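Local coordinates for benzoate transport porin BenP (Acinetobacter baumannii AB307-0294, PDB 5DL8), which probably acts as an outer-membrane porin of the OprD family, a beta-barrel channel for the passage of small solutes, at residues D261-L270 and G283-P294. Sequence-based numbering, arbitrary orientation.
Sequences DIDAENIGLL and GYQQIIGESAYP
Glu265 with Ile288, Ile267 with Gln286 and Leu269 with Tyr284 each exchange a pair of backbone hydrogen bonds, binding the two strands antiparallel, their axes 4.6 Å apart at the closest. Around Gly289, whose positive phi (123°) would jam a CB against the preceding carbonyl O, the side chains of Ser291 and Asp263 join the backbone in the bonding. Asp263 N donates almost straight to Ser291 OG (3.1 Å), and Ser291 N returns a bond to Asp263 O from above the carbonyl plane. The Asp263 carboxylate, swung anti to its own amide (chi1 179°), takes Glu290 N on OD2 at 3.0 Å. Among the apolar contacts, Ile267 and Ile288 meet through their CD1 methyls, 3.6 Å apart, on the face shared with Leu269, which touches a detergent molecule. On the other face, Ile287 CD1 lies 3.8 Å from Asn266 CB, while Tyr293 CD1 approaches Asn266 CB and Ala264 CB obliquely; Tyr293 OH bonds Lys228. The amides of Asn266 and Gln285 stand 75° apart, joined by a weak ND2 to OE1 bond, whereas Gln285 NE2 donates to Phe313 O and Gly312 O. The pair belongs to the beta hairpin of strands 263-275 and 278-288 in the OprD-family barrel wall.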
ATOM      1  N   ASP A 261      13.514  18.311  10.738  1.00 45.07           N
ATOM      2  CA  ASP A 261      13.198  17.796  12.110  1.00 46.97           C
ATOM      3  C   ASP A 261      12.060  16.633  12.073  1.00 44.25           C
ATOM      4  O   ASP A 261      10.847  16.769  12.488  1.00 53.33           O
ATOM      5  CB  ASP A 261      12.876  18.985  13.089  1.00 47.66           C
ATOM      6  CG  ASP A 261      14.128  19.956  13.314  1.00 48.74           C
ATOM      7  OD1 ASP A 261      15.204  19.801  12.702  1.00 49.75           O
ATOM      8  OD2 ASP A 261      14.060  20.847  14.163  1.00 50.41           O
ATOM      9  N   ILE A 262      12.432  15.587  11.373  1.00 37.59           N
ATOM     10  CA  ILE A 262      11.779  14.293  11.475  1.00 34.03           C
ATOM     11  C   ILE A 262      12.553  13.544  12.604  1.00 32.62           C
ATOM     12  O   ILE A 262      13.776  13.490  12.601  1.00 31.13           O
ATOM     13  CB  ILE A 262      11.735  13.657  10.116  1.00 33.62           C
ATOM     14  CG1 ILE A 262      10.732  14.440   9.167  1.00 32.88           C
ATOM     15  CG2 ILE A 262      11.407  12.214  10.242  1.00 34.31           C
ATOM     16  CD1 ILE A 262      10.758  14.095   7.648  1.00 31.88           C
ATOM     17  N   ASP A 263      11.829  13.167  13.664  1.00 30.66           N
ATOM     18  CA  ASP A 263      12.339  12.430  14.806  1.00 28.87           C
ATOM     19  C   ASP A 263      11.191  11.499  15.326  1.00 27.47           C
ATOM     20  O   ASP A 263      10.409  11.868  16.249  1.00 26.85           O
ATOM     21  CB  ASP A 263      12.670  13.393  15.872  1.00 30.00           C
ATOM     22  CG  ASP A 263      13.200  12.685  17.120  1.00 29.86           C
ATOM     23  OD1 ASP A 263      14.056  11.814  16.959  1.00 29.05           O
ATOM     24  OD2 ASP A 263      12.773  13.035  18.221  1.00 30.18           O
ATOM     25  N   ALA A 264      11.069  10.324  14.755  1.00 26.17           N
ATOM     26  CA  ALA A 264      10.025   9.412  15.213  1.00 27.28           C
ATOM     27  C   ALA A 264      10.333   7.936  15.153  1.00 25.58           C
ATOM     28  O   ALA A 264      10.907   7.428  14.169  1.00 25.79           O
ATOM     29  CB  ALA A 264       8.717   9.673  14.403  1.00 27.56           C
ATOM     30  N   GLU A 265       9.844   7.253  16.164  1.00 25.63           N
ATOM     31  CA  GLU A 265       9.852   5.744  16.179  1.00 26.54           C
ATOM     32  C   GLU A 265       8.386   5.270  16.169  1.00 25.28           C
ATOM     33  O   GLU A 265       7.504   5.921  16.834  1.00 25.46           O
ATOM     34  CB  GLU A 265      10.473   5.164  17.437  1.00 25.68           C
ATOM     35  CG  GLU A 265      11.924   5.472  17.559  1.00 29.11           C
ATOM     36  CD  GLU A 265      12.483   4.907  18.888  1.00 29.51           C
ATOM     37  OE1 GLU A 265      12.133   5.500  19.956  1.00 31.26           O
ATOM     38  OE2 GLU A 265      13.158   3.823  18.854  1.00 30.18           O
ATOM     39  N   ASN A 266       8.146   4.146  15.526  1.00 24.02           N
ATOM     40  CA  ASN A 266       6.783   3.484  15.550  1.00 24.36           C
ATOM     41  C   ASN A 266       6.951   2.028  15.919  1.00 24.35           C
ATOM     42  O   ASN A 266       7.604   1.227  15.231  1.00 23.82           O
ATOM     43  CB  ASN A 266       6.025   3.745  14.257  1.00 24.64           C
ATOM     44  CG  ASN A 266       4.751   2.891  14.089  1.00 24.65           C
ATOM     45  OD1 ASN A 266       4.508   1.962  14.794  1.00 27.73           O
ATOM     46  ND2 ASN A 266       3.997   3.178  13.069  1.00 24.25           N
ATOM     47  N   ILE A 267       6.482   1.706  17.102  1.00 24.47           N
ATOM     48  CA  ILE A 267       6.628   0.372  17.586  1.00 26.34           C
ATOM     49  C   ILE A 267       5.239  -0.258  17.593  1.00 25.79           C
ATOM     50  O   ILE A 267       4.335   0.317  18.170  1.00 25.07           O
ATOM     51  CB  ILE A 267       7.246   0.371  19.044  1.00 27.77           C
ATOM     52  CG1 ILE A 267       8.535   1.182  18.986  1.00 29.35           C
ATOM     53  CG2 ILE A 267       7.575  -1.008  19.465  1.00 28.45           C
ATOM     54  CD1 ILE A 267       9.410   1.218  20.247  1.00 31.85           C
ATOM     55  N   GLY A 268       5.166  -1.513  17.135  1.00 25.46           N
ATOM     56  CA  GLY A 268       3.924  -2.225  16.976  1.00 25.42           C
ATOM     57  C   GLY A 268       3.957  -3.718  17.269  1.00 26.29           C
ATOM     58  O   GLY A 268       4.995  -4.359  17.141  1.00 27.56           O
ATOM     59  N   LEU A 269       2.845  -4.220  17.764  1.00 26.02           N
ATOM     60  CA  LEU A 269       2.627  -5.624  18.034  1.00 27.56           C
ATOM     61  C   LEU A 269       1.226  -6.001  17.524  1.00 27.32           C
ATOM     62  O   LEU A 269       0.224  -5.323  17.823  1.00 27.54           O
ATOM     63  CB  LEU A 269       2.780  -5.857  19.539  1.00 31.48           C
ATOM     64  CG  LEU A 269       2.585  -7.342  19.935  1.00 36.38           C
ATOM     65  CD1 LEU A 269       3.628  -8.333  19.398  1.00 36.16           C
ATOM     66  CD2 LEU A 269       2.468  -7.565  21.471  1.00 40.39           C
ATOM     67  N   LEU A 270       1.141  -7.033  16.691  1.00 26.11           N
ATOM     68  CA  LEU A 270      -0.098  -7.577  16.284  1.00 25.34           C
ATOM     69  C   LEU A 270      -0.190  -9.045  16.520  1.00 25.99           C
ATOM     70  O   LEU A 270       0.753  -9.813  16.151  1.00 25.90           O
ATOM     71  CB  LEU A 270      -0.247  -7.354  14.784  1.00 24.77           C
ATOM     72  CG  LEU A 270      -1.588  -7.739  14.114  1.00 24.29           C
ATOM     73  CD1 LEU A 270      -2.782  -7.043  14.717  1.00 24.60           C
ATOM     74  CD2 LEU A 270      -1.505  -7.436  12.620  1.00 23.98           C
ATOM     75  N   GLY A 283      -4.134  -5.485  18.302  1.00 30.52           N
ATOM     76  CA  GLY A 283      -2.852  -4.852  18.153  1.00 29.27           C
ATOM     77  C   GLY A 283      -2.705  -3.585  19.006  1.00 29.37           C
ATOM     78  O   GLY A 283      -3.715  -2.960  19.448  1.00 29.86           O
ATOM     79  N   TYR A 284      -1.436  -3.186  19.128  1.00 27.71           N
ATOM     80  CA  TYR A 284      -0.983  -2.016  19.877  1.00 27.79           C
ATOM     81  C   TYR A 284       0.115  -1.320  19.051  1.00 26.27           C
ATOM     82  O   TYR A 284       0.949  -1.967  18.448  1.00 26.76           O
ATOM     83  CB  TYR A 284      -0.451  -2.363  21.266  1.00 29.47           C
ATOM     84  CG  TYR A 284       0.031  -1.086  22.011  1.00 32.33           C
ATOM     85  CD1 TYR A 284      -0.906  -0.129  22.493  1.00 32.84           C
ATOM     86  CD2 TYR A 284       1.460  -0.771  22.149  1.00 33.94           C
ATOM     87  CE1 TYR A 284      -0.464   1.020  23.165  1.00 34.52           C
ATOM     88  CE2 TYR A 284       1.907   0.423  22.794  1.00 34.00           C
ATOM     89  CZ  TYR A 284       0.941   1.286  23.348  1.00 33.73           C
ATOM     90  OH  TYR A 284       1.296   2.459  23.985  1.00 31.95           O
ATOM     91  N   GLN A 285       0.055  -0.023  18.997  1.00 25.28           N
ATOM     92  CA  GLN A 285       1.031   0.786  18.334  1.00 26.39           C
ATOM     93  C   GLN A 285       1.287   2.111  19.079  1.00 25.93           C
ATOM     94  O   GLN A 285       0.394   2.806  19.614  1.00 26.60           O
ATOM     95  CB  GLN A 285       0.600   1.106  16.874  1.00 27.10           C
ATOM     96  CG  GLN A 285       1.280   2.279  16.167  1.00 27.43           C
ATOM     97  CD  GLN A 285       0.795   2.389  14.685  1.00 26.66           C
ATOM     98  OE1 GLN A 285       1.065   1.530  13.876  1.00 24.40           O
ATOM     99  NE2 GLN A 285       0.025   3.442  14.376  1.00 28.16           N
ATOM    100  N   GLN A 286       2.534   2.502  19.032  1.00 25.08           N
ATOM    101  CA  GLN A 286       2.956   3.704  19.694  1.00 25.36           C
ATOM    102  C   GLN A 286       3.935   4.513  18.868  1.00 24.02           C
ATOM    103  O   GLN A 286       4.911   3.940  18.410  1.00 23.55           O
ATOM    104  CB  GLN A 286       3.636   3.348  21.036  1.00 25.17           C
ATOM    105  CG  GLN A 286       3.590   4.498  21.959  1.00 27.15           C
ATOM    106  CD  GLN A 286       4.103   4.250  23.382  1.00 29.83           C
ATOM    107  OE1 GLN A 286       3.699   3.318  24.042  1.00 30.71           O
ATOM    108  NE2 GLN A 286       4.915   5.225  23.895  1.00 30.65           N
ATOM    109  N   ILE A 287       3.774   5.834  18.842  1.00 22.70           N
ATOM    110  CA  ILE A 287       4.665   6.668  18.115  1.00 23.04           C
ATOM    111  C   ILE A 287       5.460   7.427  19.181  1.00 23.84           C
ATOM    112  O   ILE A 287       4.877   8.031  20.181  1.00 24.42           O
ATOM    113  CB  ILE A 287       3.935   7.730  17.251  1.00 24.37           C
ATOM    114  CG1 ILE A 287       2.809   7.077  16.475  1.00 23.61           C
ATOM    115  CG2 ILE A 287       4.968   8.557  16.443  1.00 24.47           C
ATOM    116  CD1 ILE A 287       3.332   6.071  15.462  1.00 24.20           C
ATOM    117  N   ILE A 288       6.777   7.488  18.973  1.00 24.11           N
ATOM    118  CA  ILE A 288       7.737   8.041  20.015  1.00 24.59           C
ATOM    119  C   ILE A 288       8.711   9.026  19.417  1.00 23.77           C
ATOM    120  O   ILE A 288       9.199   8.806  18.300  1.00 23.39           O
ATOM    121  CB  ILE A 288       8.550   6.939  20.767  1.00 25.64           C
ATOM    122  CG1 ILE A 288       7.647   5.742  21.150  1.00 26.24           C
ATOM    123  CG2 ILE A 288       9.185   7.515  22.097  1.00 26.76           C
ATOM    124  CD1 ILE A 288       8.354   4.463  21.452  1.00 26.35           C
ATOM    125  N   GLY A 289       8.951  10.124  20.120  1.00 23.29           N
ATOM    126  CA  GLY A 289       9.836  11.132  19.610  1.00 24.42           C
ATOM    127  C   GLY A 289       9.163  12.474  19.526  1.00 25.81           C
ATOM    128  O   GLY A 289       8.031  12.662  20.009  1.00 26.06           O
ATOM    129  N   GLU A 290       9.904  13.411  18.994  1.00 26.80           N
ATOM    130  CA  GLU A 290       9.479  14.739  18.907  1.00 29.27           C
ATOM    131  C   GLU A 290       8.684  15.085  17.607  1.00 29.26           C
ATOM    132  O   GLU A 290       8.367  16.269  17.428  1.00 30.74           O
ATOM    133  CB  GLU A 290      10.714  15.678  19.083  1.00 30.23           C
ATOM    134  CG  GLU A 290      11.215  15.611  20.494  1.00 31.53           C
ATOM    135  CD  GLU A 290      12.485  16.521  20.755  1.00 33.22           C
ATOM    136  OE1 GLU A 290      13.193  16.872  19.779  1.00 31.34           O
ATOM    137  OE2 GLU A 290      12.673  16.869  21.951  1.00 33.57           O
ATOM    138  N   SER A 291       8.389  14.120  16.733  1.00 27.55           N
ATOM    139  CA  SER A 291       7.556  14.410  15.577  1.00 27.37           C
ATOM    140  C   SER A 291       6.523  13.283  15.398  1.00 27.48           C
ATOM    141  O   SER A 291       6.624  12.187  15.982  1.00 24.70           O
ATOM    142  CB  SER A 291       8.368  14.640  14.313  1.00 28.32           C
ATOM    143  OG  SER A 291       8.732  13.397  13.685  1.00 28.19           O
ATOM    144  N   ALA A 292       5.452  13.622  14.633  1.00 27.65           N
ATOM    145  CA  ALA A 292       4.609  12.595  13.988  1.00 27.41           C
ATOM    146  C   ALA A 292       5.478  11.676  13.081  1.00 27.52           C
ATOM    147  O   ALA A 292       6.568  12.080  12.585  1.00 27.14           O
ATOM    148  CB  ALA A 292       3.504  13.291  13.126  1.00 27.68           C
ATOM    149  N   TYR A 293       4.993  10.443  12.866  1.00 27.36           N
ATOM    150  CA  TYR A 293       5.614   9.521  11.949  1.00 27.77           C
ATOM    151  C   TYR A 293       5.361  10.021  10.500  1.00 28.41           C
ATOM    152  O   TYR A 293       4.264  10.213  10.148  1.00 29.36           O
ATOM    153  CB  TYR A 293       5.167   8.054  12.138  1.00 27.59           C
ATOM    154  CG  TYR A 293       6.132   7.158  11.436  1.00 28.11           C
ATOM    155  CD1 TYR A 293       7.277   6.762  12.078  1.00 29.47           C
ATOM    156  CD2 TYR A 293       5.989   6.817  10.111  1.00 28.94           C
ATOM    157  CE1 TYR A 293       8.229   6.020  11.447  1.00 29.72           C
ATOM    158  CE2 TYR A 293       6.968   6.091   9.441  1.00 28.76           C
ATOM    159  CZ  TYR A 293       8.088   5.710  10.116  1.00 29.35           C
ATOM    160  OH  TYR A 293       9.159   5.003   9.567  1.00 28.50           O
ATOM    161  N   PRO A 294       6.408  10.288   9.695  1.00 30.09           N
ATOM    162  CA  PRO A 294       6.234  10.864   8.327  1.00 28.96           C
ATOM    163  C   PRO A 294       5.821   9.900   7.245  1.00 27.35           C
ATOM    164  O   PRO A 294       6.260   8.774   7.184  1.00 25.57           O
ATOM    165  CB  PRO A 294       7.675  11.342   8.010  1.00 30.14           C
ATOM    166  CG  PRO A 294       8.532  10.333   8.676  1.00 29.22           C
ATOM    167  CD  PRO A 294       7.832   9.922   9.939  1.00 28.41           C
TER